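Local coordinates for translation initiation factor eIF2B subunit gamma (Schizosaccharomyces pombe, PDB 5B04), which acts as a component of the eIF2B complex, which catalyses the exchange of GDP for GTP on the gamma subunit of translation initiation factor eIF2, at residues E[375-380]-E[392-397]; E[407-412]-E[424-429]. The protein carries 3 engineered substitutions. All coordinates share one frame; numbering follows the deposited sequence.

Interaction 1 (E[375-380]-E[392-397])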
loop_
_atom_site.group_PDB
_atom_site.type_symbol
_atom_site.label_atom_id
_atom_site.label_comp_id
_atom_site.label_asym_id
_atom_site.label_seq_id
_atom_site.Cartn_x
_atom_site.Cartn_y
_atom_site.Cartn_z
ATOM N N LYS E 375 78.652 -2.887 -9.739
ATOM C CA LYS E 375 77.412 -3.404 -10.304
ATOM C C LYS E 375 76.668 -4.274 -9.299
ATOM O O LYS E 375 77.218 -5.255 -8.801
ATOM C CB LYS E 375 77.708 -4.207 -11.572
ATOM C CG LYS E 375 76.497 -4.886 -12.188
ATOM C CD LYS E 375 76.797 -6.343 -12.517
ATOM C CE LYS E 375 78.106 -6.489 -13.277
ATOM N NZ LYS E 375 78.429 -7.914 -13.574
ATOM N N LYS E 376 75.424 -3.906 -9.003
ATOM C CA LYS E 376 74.568 -4.684 -8.108
ATOM C C LYS E 376 75.222 -4.944 -6.750
ATOM O O LYS E 376 75.439 -6.094 -6.380
ATOM C CB LYS E 376 74.198 -6.023 -8.759
ATOM C CG LYS E 376 73.351 -5.904 -10.017
ATOM C CD LYS E 376 73.308 -7.224 -10.776
ATOM C CE LYS E 376 72.291 -7.184 -11.907
ATOM N NZ LYS E 376 72.558 -8.224 -12.940
ATOM N N SER E 377 75.537 -3.885 -6.009
ATOM C CA SER E 377 76.241 -4.053 -4.740
ATOM C C SER E 377 75.978 -2.946 -3.718
ATOM O O SER E 377 75.901 -1.769 -4.062
ATOM C CB SER E 377 77.746 -4.158 -4.993
ATOM O OG SER E 377 78.077 -5.408 -5.573
ATOM N N ILE E 378 75.861 -3.339 -2.454
ATOM C CA ILE E 378 75.629 -2.388 -1.371
ATOM C C ILE E 378 76.944 -2.033 -0.683
ATOM O O ILE E 378 77.666 -2.913 -0.213
ATOM C CB ILE E 378 74.626 -2.939 -0.330
ATOM C CG1 ILE E 378 73.190 -2.854 -0.859
ATOM C CG2 ILE E 378 74.729 -2.165 0.975
ATOM C CD1 ILE E 378 72.825 -3.908 -1.890
ATOM N N ILE E 379 77.254 -0.741 -0.632
ATOM C CA ILE E 379 78.508 -0.273 -0.051
ATOM C C ILE E 379 78.268 0.589 1.187
ATOM O O ILE E 379 77.443 1.502 1.170
ATOM C CB ILE E 379 79.334 0.528 -1.075
ATOM C CG1 ILE E 379 79.532 -0.291 -2.352
ATOM C CG2 ILE E 379 80.675 0.938 -0.484
ATOM C CD1 ILE E 379 80.443 0.363 -3.368
ATOM N N GLY E 380 79.002 0.293 2.257
ATOM C CA GLY E 380 78.836 0.980 3.524
ATOM C C GLY E 380 79.329 2.416 3.547
ATOM O O GLY E 380 79.432 3.069 2.509
ATOM N N SER E 392 80.721 -6.892 -7.849
ATOM C CA SER E 392 79.449 -7.415 -8.342
ATOM C C SER E 392 78.763 -8.348 -7.342
ATOM O O SER E 392 79.413 -9.194 -6.725
ATOM C CB SER E 392 79.657 -8.146 -9.670
ATOM O OG SER E 392 78.417 -8.467 -10.273
ATOM N N ASN E 393 77.447 -8.184 -7.207
ATOM C CA ASN E 393 76.628 -8.958 -6.271
ATOM C C ASN E 393 77.222 -9.031 -4.871
ATOM O O ASN E 393 77.098 -10.044 -4.185
ATOM C CB ASN E 393 76.393 -10.373 -6.803
ATOM C CG ASN E 393 75.131 -10.477 -7.637
ATOM O OD1 ASN E 393 74.332 -9.543 -7.692
ATOM N ND2 ASN E 393 74.941 -11.622 -8.283
ATOM N N SER E 394 77.859 -7.946 -4.447
ATOM C CA SER E 394 78.556 -7.938 -3.171
ATOM C C SER E 394 77.948 -6.961 -2.177
ATOM O O SER E 394 77.142 -6.106 -2.536
ATOM C CB SER E 394 80.035 -7.611 -3.379
ATOM O OG SER E 394 80.689 -8.656 -4.077
ATOM N N ILE E 395 78.313 -7.102 -0.921
ATOM C CA ILE E 395 77.894 -6.159 0.079
ATOM C C ILE E 395 79.094 -5.651 0.833
ATOM O O ILE E 395 79.894 -6.424 1.310
ATOM C CB ILE E 395 76.962 -6.826 1.067
ATOM C CG1 ILE E 395 75.715 -7.296 0.360
ATOM C CG2 ILE E 395 76.565 -5.855 2.142
ATOM C CD1 ILE E 395 75.227 -8.606 0.898
ATOM N N LEU E 396 79.206 -4.344 0.967
ATOM C CA LEU E 396 80.319 -3.781 1.689
ATOM C C LEU E 396 79.865 -2.942 2.842
ATOM O O LEU E 396 79.096 -2.021 2.686
ATOM C CB LEU E 396 81.148 -2.922 0.767
ATOM C CG LEU E 396 81.715 -3.613 -0.452
ATOM C CD1 LEU E 396 82.429 -2.579 -1.281
ATOM C CD2 LEU E 396 82.678 -4.687 -0.007
ATOM N N MET E 397 80.410 -3.231 4.002
ATOM C CA MET E 397 80.024 -2.574 5.215
ATOM C C MET E 397 80.765 -1.270 5.354
ATOM O O MET E 397 81.301 -0.767 4.394
ATOM C CB MET E 397 80.318 -3.470 6.386
ATOM C CG MET E 397 79.945 -4.898 6.113
ATOM S SD MET E 397 78.973 -5.499 7.478
ATOM C CE MET E 397 79.422 -7.213 7.494
#
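The carboxamide of Asn-393, the one flat side-chain group in this contact, meets the other segment through OD1, which lies 3.7 Å from Lys-376 CB; the two side chains run side by side in the same direction. Both residues occupy the corner between two short strands in successive coils of the left-handed parallel beta-helix, and both adopt positive phi, which turns the chain from one wall of the coil to the next. Before the corner, Lys-375 pairs with Ser-392, and its bent chain brings NZ to a weak hydrogen bond with Ser-392 OG. Past the corner, Ile-378 pairs with Ile-395 and Ile-379 with Leu-396, all in parallel register. Ile-378 N donates to Ser-394 O at 3.1 Å, in the plane of that carbonyl; the next bond, from Leu-396 N to Ile-378 O, is modelled too short for its length to be trusted. On one face Leu-396 CD1 rests 3.8 Å from Ile-379 CG1 and also reaches CG2, and both side chains pack on Ile-385 inside the coil. On the other face Ile-378 and Ile-395 touch more loosely, CG2 to CG2 at 4.3 Å, and lie against Ile-336 of helix 332-338. Ser-394 OG donates to Ser-392 O from above the carbonyl plane and is also hydrogen-bonded to Cys-411 N of the following coil. With Ser-377 OG anti to its own carbonyl carbon (chi1 -73°), the hydroxyl oxygen accepts the backbone Ser-394 N at 2.8 Å, with an N-H...O angle of 162°.

Interaction 2 (E[407-412]-E[424-429])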
loop_
_atom_site.group_PDB
_atom_site.type_symbol
_atom_site.label_atom_id
_atom_site.label_comp_id
_atom_site.label_asym_id
_atom_site.label_seq_id
_atom_site.Cartn_x
_atom_site.Cartn_y
_atom_site.Cartn_z
ATOM N N ARG E 407 88.764 -8.008 -8.161
ATOM C CA ARG E 407 87.464 -8.419 -8.658
ATOM C C ARG E 407 86.647 -9.057 -7.549
ATOM O O ARG E 407 86.931 -10.174 -7.115
ATOM C CB ARG E 407 87.616 -9.380 -9.837
ATOM C CG ARG E 407 86.286 -9.840 -10.403
ATOM C CD ARG E 407 86.440 -10.485 -11.767
ATOM N NE ARG E 407 85.145 -10.880 -12.313
ATOM C CZ ARG E 407 84.320 -10.054 -12.947
ATOM N NH1 ARG E 407 84.654 -8.783 -13.121
ATOM N NH2 ARG E 407 83.159 -10.500 -13.409
ATOM N N LEU E 408 85.638 -8.332 -7.081
ATOM C CA LEU E 408 84.741 -8.849 -6.060
ATOM C C LEU E 408 83.496 -9.443 -6.705
ATOM O O LEU E 408 82.645 -8.719 -7.222
ATOM C CB LEU E 408 84.362 -7.751 -5.067
ATOM C CG LEU E 408 85.426 -7.461 -4.006
ATOM C CD1 LEU E 408 84.988 -6.326 -3.094
ATOM C CD2 LEU E 408 85.724 -8.718 -3.202
ATOM N N GLU E 409 83.406 -10.768 -6.678
ATOM C CA GLU E 409 82.280 -11.478 -7.271
ATOM C C GLU E 409 81.416 -12.142 -6.207
ATOM O O GLU E 409 81.842 -13.107 -5.571
ATOM C CB GLU E 409 82.773 -12.533 -8.262
ATOM C CG GLU E 409 83.201 -11.991 -9.613
ATOM C CD GLU E 409 83.643 -13.093 -10.557
ATOM O OE1 GLU E 409 83.074 -13.194 -11.665
ATOM O OE2 GLU E 409 84.562 -13.857 -10.192
ATOM N N SER E 410 80.207 -11.618 -6.021
ATOM C CA SER E 410 79.219 -12.218 -5.126
ATOM C C SER E 410 79.750 -12.436 -3.710
ATOM O O SER E 410 79.494 -13.471 -3.098
ATOM C CB SER E 410 78.727 -13.548 -5.706
ATOM O OG SER E 410 77.801 -14.176 -4.839
ATOM N N CYS E 411 80.482 -11.455 -3.193
ATOM C CA CYS E 411 81.117 -11.588 -1.885
ATOM C C CYS E 411 80.418 -10.784 -0.796
ATOM O O CYS E 411 79.625 -9.890 -1.077
ATOM C CB CYS E 411 82.584 -11.160 -1.964
ATOM S SG CYS E 411 83.672 -12.359 -2.756
ATOM N N ILE E 412 80.717 -11.116 0.454
ATOM C CA ILE E 412 80.276 -10.310 1.584
ATOM C C ILE E 412 81.496 -9.868 2.380
ATOM O O ILE E 412 82.223 -10.696 2.928
ATOM C CB ILE E 412 79.311 -11.075 2.506
ATOM C CG1 ILE E 412 78.111 -11.597 1.713
ATOM C CG2 ILE E 412 78.849 -10.179 3.646
ATOM C CD1 ILE E 412 77.146 -12.412 2.545
ATOM N N LYS E 424 91.561 -11.704 -6.317
ATOM C CA LYS E 424 90.241 -11.922 -6.874
ATOM C C LYS E 424 89.509 -12.875 -5.938
ATOM O O LYS E 424 90.033 -13.924 -5.556
ATOM C CB LYS E 424 90.320 -12.448 -8.313
ATOM C CG LYS E 424 89.791 -13.851 -8.524
ATOM C CD LYS E 424 89.164 -14.012 -9.894
ATOM C CE LYS E 424 88.388 -15.314 -9.960
ATOM N NZ LYS E 424 87.665 -15.491 -11.244
ATOM N N LEU E 425 88.316 -12.471 -5.520
ATOM C CA LEU E 425 87.550 -13.246 -4.558
ATOM C C LEU E 425 86.128 -13.443 -5.055
ATOM O O LEU E 425 85.416 -12.477 -5.335
ATOM C CB LEU E 425 87.559 -12.560 -3.188
ATOM C CG LEU E 425 88.934 -12.518 -2.515
ATOM C CD1 LEU E 425 88.965 -11.538 -1.361
ATOM C CD2 LEU E 425 89.322 -13.894 -2.036
ATOM N N ARG E 426 85.729 -14.703 -5.183
ATOM C CA ARG E 426 84.400 -15.042 -5.669
ATOM C C ARG E 426 83.613 -15.792 -4.603
ATOM O O ARG E 426 84.066 -16.820 -4.103
ATOM C CB ARG E 426 84.490 -15.885 -6.941
ATOM C CG ARG E 426 83.153 -16.088 -7.633
ATOM C CD ARG E 426 83.179 -17.288 -8.563
ATOM N NE ARG E 426 83.341 -18.537 -7.827
ATOM C CZ ARG E 426 83.063 -19.739 -8.323
ATOM N NH1 ARG E 426 82.602 -19.856 -9.560
ATOM N NH2 ARG E 426 83.241 -20.822 -7.579
ATOM N N GLU E 427 82.437 -15.272 -4.264
ATOM C CA GLU E 427 81.564 -15.897 -3.272
ATOM C C GLU E 427 82.306 -16.124 -1.959
ATOM O O GLU E 427 82.349 -17.239 -1.438
ATOM C CB GLU E 427 81.005 -17.216 -3.809
ATOM C CG GLU E 427 80.197 -17.054 -5.085
ATOM C CD GLU E 427 79.974 -18.365 -5.811
ATOM O OE1 GLU E 427 80.364 -19.421 -5.269
ATOM O OE2 GLU E 427 79.407 -18.339 -6.923
ATOM N N CYS E 428 82.892 -15.053 -1.435
ATOM C CA CYS E 428 83.725 -15.138 -0.244
ATOM C C CYS E 428 83.283 -14.213 0.873
ATOM O O CYS E 428 83.015 -13.035 0.643
ATOM C CB CYS E 428 85.171 -14.814 -0.591
ATOM S SG CYS E 428 85.989 -16.109 -1.418
ATOM N N GLU E 429 83.224 -14.749 2.087
ATOM C CA GLU E 429 82.929 -13.937 3.258
ATOM C C GLU E 429 84.214 -13.393 3.869
ATOM O O GLU E 429 85.000 -14.138 4.455
ATOM C CB GLU E 429 82.153 -14.741 4.304
ATOM C CG GLU E 429 80.688 -14.968 3.967
ATOM C CD GLU E 429 80.474 -16.157 3.054
ATOM O OE1 GLU E 429 81.177 -17.175 3.228
ATOM O OE2 GLU E 429 79.601 -16.075 2.164
#
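Charged groups join Glu-409 and Lys-424 on the solvent-facing side of the two coils. Glu-409 OE2 makes a long salt bridge of 3.7 Å to Lys-424 NZ, while OE1 receives Arg-407 NH2 at 3.2 Å from above the carboxylate plane, so one carboxylate stands between two positive side chains. An alanine in place of Glu-409 would probably leave Arg-407 and Lys-424, whose NE and NZ are 5.4 Å apart, without the negative charge that offsets their repulsion. Apolar contact on this face comes from Glu-409 CB against Arg-426 CG at 3.6 Å; on the opposite face Leu-408 CD2 approaches Leu-425 CB at 4.3 Å. Backbone bonds carry the parallel pairing: Leu-425 N to Arg-407 O, Glu-409 N to Leu-425 O at 3.0 Å, Glu-427 N to Glu-409 O and, beyond the turn, Ile-412 N to Cys-428 O. Sulfur contributes at the turn, where Cys-411 SG weakly accepts Cys-428 N at 3.1 Å and packs on Cys-428 CB at 3.6 Å. Stacked strands joined round aligned turns, with Ser-410 and Glu-427 both at positive phi, are typical of the left-handed parallel beta-helix.

In the fold
Interactions 1 and 2 join successive coils of the same beta-helix, in series along the chain, with centres about 10 Å apart. They meet directly at Ser-392, whose N and O lie 2.7 Å from Leu-408 O and 2.6 Å from Ser-410 N, both probable hydrogen bonds. Interaction 1 is mostly buried, its isoleucines and leucine lying against helix 332-338 or inside the coil; interaction 2 is only partly buried and has a salt-bridge network on its outer face. The turns correspond: a serine hydroxyl meets the next coil's backbone N in 375-380, a cysteine sulfur does so weakly in 407-412, with Ser-394 in the equivalent place between the two pairs.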